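Local coordinates for particle-associated glycoside hydrolase (Acinetobacter phage Fri1, PDB 6C72), which depolymerises the capsular polysaccharide of Acinetobacter baumannii as the tailspike of the phage, stripping the host capsule during virus entry, at the interface of chains A and B. Numbering follows the deposited sequence. Chains: chain A/B, Particle-associated glycoside hydrolase.

Contact 1: the interface of chains A and B. Residues chain A 342-343; chain B 377, 400-402, 404, 427.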
loop_
_atom_site.group_PDB
_atom_site.type_symbol
_atom_site.label_atom_id
_atom_site.label_comp_id
_atom_site.label_asym_id
_atom_site.label_seq_id
_atom_site.Cartn_x
_atom_site.Cartn_y
_atom_site.Cartn_z
ATOM N N PRO A 342 -19.212 -6.600 -2.120
ATOM C CA PRO A 342 -19.705 -5.604 -3.090
ATOM C C PRO A 342 -18.973 -5.617 -4.423
ATOM O O PRO A 342 -19.601 -5.359 -5.461
ATOM C CB PRO A 342 -19.504 -4.272 -2.360
ATOM C CG PRO A 342 -18.437 -4.566 -1.304
ATOM C CD PRO A 342 -18.691 -5.980 -0.891
ATOM N N THR A 343 -17.673 -5.895 -4.445
ATOM C CA THR A 343 -16.952 -5.903 -5.712
ATOM C C THR A 343 -16.661 -7.297 -6.240
ATOM O O THR A 343 -16.218 -7.423 -7.385
ATOM C CB THR A 343 -15.629 -5.138 -5.601
ATOM O OG1 THR A 343 -14.694 -5.918 -4.844
ATOM C CG2 THR A 343 -15.837 -3.765 -4.965
ATOM N N CYS B 377 -13.828 0.387 -5.079
ATOM C CA CYS B 377 -14.828 1.390 -4.773
ATOM C C CYS B 377 -16.186 0.977 -5.337
ATOM O O CYS B 377 -16.282 0.142 -6.237
ATOM C CB CYS B 377 -14.410 2.758 -5.330
ATOM S SG CYS B 377 -12.935 3.457 -4.525
ATOM N N ASN B 400 -11.214 -3.501 -9.630
ATOM C CA ASN B 400 -11.998 -4.134 -8.571
ATOM C C ASN B 400 -13.110 -3.234 -8.044
ATOM O O ASN B 400 -13.446 -3.290 -6.860
ATOM C CB ASN B 400 -11.096 -4.567 -7.417
ATOM C CG ASN B 400 -10.038 -5.530 -7.856
ATOM O OD1 ASN B 400 -10.351 -6.577 -8.426
ATOM N ND2 ASN B 400 -8.766 -5.172 -7.642
ATOM N N ASN B 401 -13.697 -2.414 -8.908
ATOM C CA ASN B 401 -14.782 -1.528 -8.528
ATOM C C ASN B 401 -16.109 -2.104 -8.998
ATOM O O ASN B 401 -16.152 -3.028 -9.811
ATOM C CB ASN B 401 -14.574 -0.129 -9.107
ATOM C CG ASN B 401 -13.216 0.453 -8.748
ATOM O OD1 ASN B 401 -12.938 0.745 -7.573
ATOM N ND2 ASN B 401 -12.346 0.611 -9.757
ATOM N N THR B 402 -17.197 -1.583 -8.432
ATOM C CA THR B 402 -18.543 -1.941 -8.853
ATOM C C THR B 402 -19.294 -0.694 -9.286
ATOM O O THR B 402 -19.319 0.306 -8.560
ATOM C CB THR B 402 -19.313 -2.650 -7.745
ATOM O OG1 THR B 402 -18.694 -3.911 -7.501
ATOM C CG2 THR B 402 -20.775 -2.877 -8.165
ATOM N N TRP B 404 -22.936 0.048 -9.743
ATOM C CA TRP B 404 -24.225 -0.564 -9.460
ATOM C C TRP B 404 -25.279 -0.167 -10.488
ATOM O O TRP B 404 -26.238 -0.915 -10.706
ATOM C CB TRP B 404 -24.681 -0.181 -8.060
ATOM C CG TRP B 404 -23.876 -0.790 -6.953
ATOM C CD1 TRP B 404 -23.110 -0.123 -6.021
ATOM C CD2 TRP B 404 -23.757 -2.181 -6.643
ATOM N NE1 TRP B 404 -22.537 -1.013 -5.165
ATOM C CE2 TRP B 404 -22.915 -2.284 -5.513
ATOM C CE3 TRP B 404 -24.273 -3.349 -7.211
ATOM C CZ2 TRP B 404 -22.579 -3.515 -4.936
ATOM C CZ3 TRP B 404 -23.940 -4.566 -6.645
ATOM C CH2 TRP B 404 -23.100 -4.641 -5.509
ATOM N N ARG B 427 -16.913 -4.904 -11.632
ATOM C CA ARG B 427 -18.237 -5.498 -11.719
ATOM C C ARG B 427 -19.157 -4.422 -12.276
ATOM O O ARG B 427 -19.404 -3.411 -11.614
ATOM C CB ARG B 427 -18.692 -5.996 -10.349
ATOM C CG ARG B 427 -20.177 -6.311 -10.252
ATOM C CD ARG B 427 -20.575 -6.703 -8.836
ATOM N NE ARG B 427 -20.205 -8.082 -8.533
ATOM C CZ ARG B 427 -20.353 -8.636 -7.334
ATOM N NH1 ARG B 427 -20.855 -7.918 -6.334
ATOM N NH2 ARG B 427 -20.008 -9.903 -7.133
#
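A:Pro342 and A:Thr343 form a turn in a loop of chain A, and it meets chain B where B:Asn400, with a positive phi of 60°, leads into the extended backbone of B:Asn401 and B:Thr402. The carbonyl oxygen of A:Pro342 accepts a hydrogen bond from the hydroxyl OG1 of B:Thr402 at 2.7 Å. The hydroxyl does not arrive flat: it is tilted 31° from the carbonyl plane. In B:Thr402, OG1 lies beside the backbone N (chi1 -67°), which turns the hydroxyl to chain A and leaves the methyl CG2 to cover the centre of the B:Trp404 ring within its own chain. The indole in turn borders A:Pro342, its benzo atom CZ2 standing 4.0 Å from the proline CA. B:Arg427 bends at chi3 and lays one guanidinium face over the carbonyl carbon C of A:Thr343; its NH1 comes near A:Pro342 O, but the N-H points elsewhere and the pair is not a hydrogen bond. The A:Thr343 side chain runs at a slant to that of B:Thr402 and borders B:Asn400 O, at a closeness that is doubtful. Behind this surface the amide oxygen OD1 of B:Asn401 takes the backbone N-H of B:Cys377 in the carbonyl plane, on a lone pair, at 2.7 Å, tying neighbouring loops of chain B together. Such loops probably link strands of the beta-helical body expected of a phage tailspike, and here two bodies meet side by side, near strands 402-403 and 427-429 of chain B.

Contact 2: the interface of chains A and B. Residues chain A 140, 142, 191, 193; chain B 156, 160, 163, 171.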
loop_
_atom_site.group_PDB
_atom_site.type_symbol
_atom_site.label_atom_id
_atom_site.label_comp_id
_atom_site.label_asym_id
_atom_site.label_seq_id
_atom_site.Cartn_x
_atom_site.Cartn_y
_atom_site.Cartn_z
ATOM N N MET A 140 -20.084 -5.626 28.477
ATOM C CA MET A 140 -20.627 -5.118 27.235
ATOM C C MET A 140 -19.917 -3.799 26.956
ATOM O O MET A 140 -19.939 -2.895 27.800
ATOM C CB MET A 140 -22.139 -4.946 27.369
ATOM C CG MET A 140 -22.883 -4.616 26.115
ATOM S SD MET A 140 -24.687 -4.637 26.371
ATOM C CE MET A 140 -24.880 -6.213 27.203
ATOM N N LYS A 142 -19.128 -0.148 25.486
ATOM C CA LYS A 142 -19.927 1.038 25.236
ATOM C C LYS A 142 -19.073 2.039 24.466
ATOM O O LYS A 142 -17.845 2.018 24.545
ATOM C CB LYS A 142 -20.443 1.636 26.554
ATOM C CG LYS A 142 -21.307 0.674 27.374
ATOM C CD LYS A 142 -22.457 0.116 26.536
ATOM C CE LYS A 142 -23.099 -1.124 27.158
ATOM N NZ LYS A 142 -23.999 -0.785 28.306
ATOM N N LEU A 191 -18.145 -8.150 24.733
ATOM C CA LEU A 191 -19.083 -8.026 23.624
ATOM C C LEU A 191 -19.170 -6.575 23.163
ATOM O O LEU A 191 -19.410 -5.672 23.969
ATOM C CB LEU A 191 -20.466 -8.536 24.027
ATOM C CG LEU A 191 -21.606 -8.363 23.018
ATOM C CD1 LEU A 191 -21.373 -9.183 21.757
ATOM C CD2 LEU A 191 -22.946 -8.689 23.667
ATOM N N PRO A 193 -21.516 -4.501 21.117
ATOM C CA PRO A 193 -22.807 -4.544 20.420
ATOM C C PRO A 193 -22.787 -3.700 19.159
ATOM O O PRO A 193 -21.918 -2.849 18.962
ATOM C CB PRO A 193 -23.797 -3.953 21.436
ATOM C CG PRO A 193 -23.133 -4.051 22.728
ATOM C CD PRO A 193 -21.640 -3.929 22.464
ATOM N N SER B 156 -26.679 2.440 26.213
ATOM C CA SER B 156 -27.086 1.428 25.257
ATOM C C SER B 156 -28.523 0.965 25.519
ATOM O O SER B 156 -29.101 1.175 26.592
ATOM C CB SER B 156 -26.144 0.228 25.300
ATOM O OG SER B 156 -26.288 -0.474 26.511
ATOM N N GLU B 160 -28.183 -8.263 26.522
ATOM C CA GLU B 160 -27.115 -9.035 25.895
ATOM C C GLU B 160 -27.660 -10.217 25.106
ATOM O O GLU B 160 -27.196 -10.493 23.996
ATOM C CB GLU B 160 -26.125 -9.529 26.949
ATOM C CG GLU B 160 -25.175 -10.579 26.404
ATOM C CD GLU B 160 -24.207 -11.115 27.438
ATOM O OE1 GLU B 160 -23.866 -10.369 28.393
ATOM O OE2 GLU B 160 -23.779 -12.285 27.286
ATOM N N ILE B 163 -29.076 -9.005 21.875
ATOM C CA ILE B 163 -27.980 -8.547 21.030
ATOM C C ILE B 163 -27.271 -9.735 20.396
ATOM O O ILE B 163 -26.939 -9.719 19.201
ATOM C CB ILE B 163 -27.014 -7.668 21.844
ATOM C CG1 ILE B 163 -27.695 -6.350 22.228
ATOM C CG2 ILE B 163 -25.747 -7.412 21.067
ATOM C CD1 ILE B 163 -26.878 -5.471 23.155
ATOM N N GLN B 171 -29.374 -3.131 19.752
ATOM C CA GLN B 171 -28.717 -1.983 20.368
ATOM C C GLN B 171 -28.839 -0.815 19.402
ATOM O O GLN B 171 -28.048 -0.675 18.469
ATOM C CB GLN B 171 -27.265 -2.290 20.704
ATOM C CG GLN B 171 -26.711 -1.449 21.837
ATOM C CD GLN B 171 -26.816 0.036 21.579
ATOM O OE1 GLN B 171 -27.679 0.708 22.141
ATOM N NE2 GLN B 171 -25.954 0.558 20.714
HETATM O O HOH W 1 -25.251 1.758 28.760
#
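The thioether of A:Met140 and the aliphatic part of B:Glu160 cross obliquely, the methionine methyl CE ending 3.6 Å from B:Glu160 CB, close to the start of helix 160-165. CG of A:Met140 stands opposite the backbone N (chi1 -171°), and the chain runs straight until a bend at chi3 (-49°) turns the methyl onto the helix. One turn along, B:Ile163 directs its delta-methyl CD1 between A:Pro193 and the methionine sulphur; CD1 lies 3.8 Å from A:Pro193 CB and 4.0 Å from A:Met140 SD. A:Leu191 meets the same helix through one branch: its CD2 touches both B:Glu160 CG and the other branch of B:Ile163, CG2. All three chain A residues thus lie slantwise, not parallel, to the helix side chains they touch. The glutamate contributes its methylenes here, its chain extended beyond CG. The pyrrolidine of A:Pro193 also reaches B:Gln171, whose CG packs on the proline CB.

Beside this apolar group, A:Lys142 bends at chi2 and chi4 to bring its ammonium NZ to the hydroxyl OG of B:Ser156, to which it donates a hydrogen bond at 2.9 Å. A water bridges NZ and the backbone N of B:Ser156, so direct and water-mediated links join the same two residues. The patch seats the short helix of one subunit against strands 139-140 and 191-192 of its neighbour, and probably helps hold the tailspike trimer together.

Contact 3: the interface of chains A and B. Residues chain A 227-228, 255-256; chain B 233, 260-261, 284.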
loop_
_atom_site.group_PDB
_atom_site.type_symbol
_atom_site.label_atom_id
_atom_site.label_comp_id
_atom_site.label_asym_id
_atom_site.label_seq_id
_atom_site.Cartn_x
_atom_site.Cartn_y
_atom_site.Cartn_z
ATOM N N ASP A 227 -18.473 -0.944 15.672
ATOM C CA ASP A 227 -17.703 -0.257 14.647
ATOM C C ASP A 227 -16.483 0.416 15.262
ATOM O O ASP A 227 -16.530 0.889 16.397
ATOM C CB ASP A 227 -18.588 0.789 13.951
ATOM C CG ASP A 227 -17.941 1.386 12.740
ATOM O OD1 ASP A 227 -17.744 0.666 11.727
ATOM O OD2 ASP A 227 -17.601 2.592 12.823
ATOM N N SER A 228 -15.390 0.455 14.496
ATOM C CA SER A 228 -14.146 1.147 14.873
ATOM C C SER A 228 -13.630 0.701 16.244
ATOM O O SER A 228 -13.390 1.502 17.146
ATOM C CB SER A 228 -14.316 2.666 14.833
ATOM O OG SER A 228 -14.589 3.110 13.517
ATOM N N SER A 255 -16.814 -2.070 10.952
ATOM C CA SER A 255 -15.691 -1.775 10.079
ATOM C C SER A 255 -14.640 -0.960 10.814
ATOM O O SER A 255 -14.851 -0.492 11.935
ATOM C CB SER A 255 -16.155 -1.019 8.828
ATOM O OG SER A 255 -16.585 0.290 9.169
ATOM N N ASN A 256 -13.519 -0.749 10.126
ATOM C CA ASN A 256 -12.428 0.080 10.628
ATOM C C ASN A 256 -11.841 -0.499 11.916
ATOM O O ASN A 256 -11.594 0.215 12.888
ATOM C CB ASN A 256 -12.902 1.527 10.823
ATOM C CG ASN A 256 -11.765 2.484 11.092
ATOM O OD1 ASN A 256 -10.655 2.290 10.600
ATOM N ND2 ASN A 256 -12.029 3.519 11.883
ATOM N N TRP B 233 -12.921 11.950 15.107
ATOM C CA TRP B 233 -14.279 12.053 15.635
ATOM C C TRP B 233 -14.768 13.502 15.674
ATOM O O TRP B 233 -15.229 14.002 16.703
ATOM C CB TRP B 233 -14.373 11.411 17.020
ATOM C CG TRP B 233 -14.090 9.936 17.035
ATOM C CD1 TRP B 233 -12.976 9.328 17.508
ATOM C CD2 TRP B 233 -14.940 8.889 16.532
ATOM N NE1 TRP B 233 -13.078 7.962 17.357
ATOM C CE2 TRP B 233 -14.273 7.666 16.761
ATOM C CE3 TRP B 233 -16.196 8.868 15.917
ATOM C CZ2 TRP B 233 -14.816 6.435 16.389
ATOM C CZ3 TRP B 233 -16.743 7.644 15.560
ATOM C CH2 TRP B 233 -16.048 6.444 15.796
ATOM N N GLU B 260 -9.594 10.865 10.664
ATOM C CA GLU B 260 -10.217 9.564 10.842
ATOM C C GLU B 260 -11.534 9.749 11.588
ATOM O O GLU B 260 -11.613 10.558 12.518
ATOM C CB GLU B 260 -9.290 8.580 11.605
ATOM C CG GLU B 260 -9.775 7.114 11.600
ATOM C CD GLU B 260 -8.831 6.145 12.336
ATOM O OE1 GLU B 260 -7.677 6.524 12.631
ATOM O OE2 GLU B 260 -9.238 4.998 12.627
ATOM N N ASN B 261 -12.561 9.000 11.170
ATOM C CA ASN B 261 -13.862 9.011 11.837
ATOM C C ASN B 261 -14.470 10.410 11.850
ATOM O O ASN B 261 -15.141 10.808 12.802
ATOM C CB ASN B 261 -13.768 8.454 13.264
ATOM C CG ASN B 261 -13.330 7.006 13.289
ATOM O OD1 ASN B 261 -13.940 6.161 12.632
ATOM N ND2 ASN B 261 -12.266 6.707 14.040
ATOM N N ASN B 284 -12.030 6.329 6.880
ATOM C CA ASN B 284 -13.353 6.140 7.463
ATOM C C ASN B 284 -14.040 7.477 7.744
ATOM O O ASN B 284 -14.667 7.670 8.784
ATOM C CB ASN B 284 -13.266 5.285 8.724
ATOM C CG ASN B 284 -14.586 4.677 9.092
ATOM O OD1 ASN B 284 -15.366 4.292 8.215
ATOM N ND2 ASN B 284 -14.873 4.611 10.398
HETATM O O HOH W 2 -16.888 2.444 7.374
#
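The benzo atom CZ2 of B:Trp233 stands 4.1 Å from A:Ser228 CB, while CB of B:Asn261, from its own chain, lies above the ring plane over its centre. The amide of A:Asn256 is turned 65° from the B:Glu260 carboxylate and a little over 50° from the amides of B:Asn261 and B:Asn284, which pack against it without hydrogen bonding to it. Its ND2 donates to B:Glu260 OE2 at 3.2 Å, with the acceptor in the amide plane and the carboxylate using its anti lone pair. The same nitrogen donates to A:Ser228 OG. That hydroxyl can donate either across to B:Asn261 OD1 or, within its chain, to A:Asp227 OD2, from above the carboxylate plane. B:Asn261 OD1 can thus be gripped from both chains: B:Asn284 ND2 comes nearly along its C=O axis, A:Ser228 OG tilted from the carbonyl plane. This polar patch joins adjacent subunits through loop and strand-end residues, several with positive phi, at turns of the probable beta-helix. B:Glu260 can bind zinc, though none is bound here. At the margin, A:Ser255 OG donates to A:Asp227 OD1 at 2.8 Å, nearly in line with the C-O bond, and a water links this hydroxyl to B:Asn284 OD1.

Contact 3 lies between the other two along the interface: its C-alpha centre is about 18 Å from that of contact 2 and 21 Å from that of contact 1, while contacts 1 and 2 are about 32 Å apart. They share no residues. Strand 255-260 serves both sides of contact 3, its start in chain A and its end in chain B, as expected of an interface that is not an exact two-fold. From contact 2 through contact 3 to contact 1 the chemistry passes from largely apolar to polar to mixed. Repeated in the three-copy assembly, such spaced patches would hold the subunits in register along the spike.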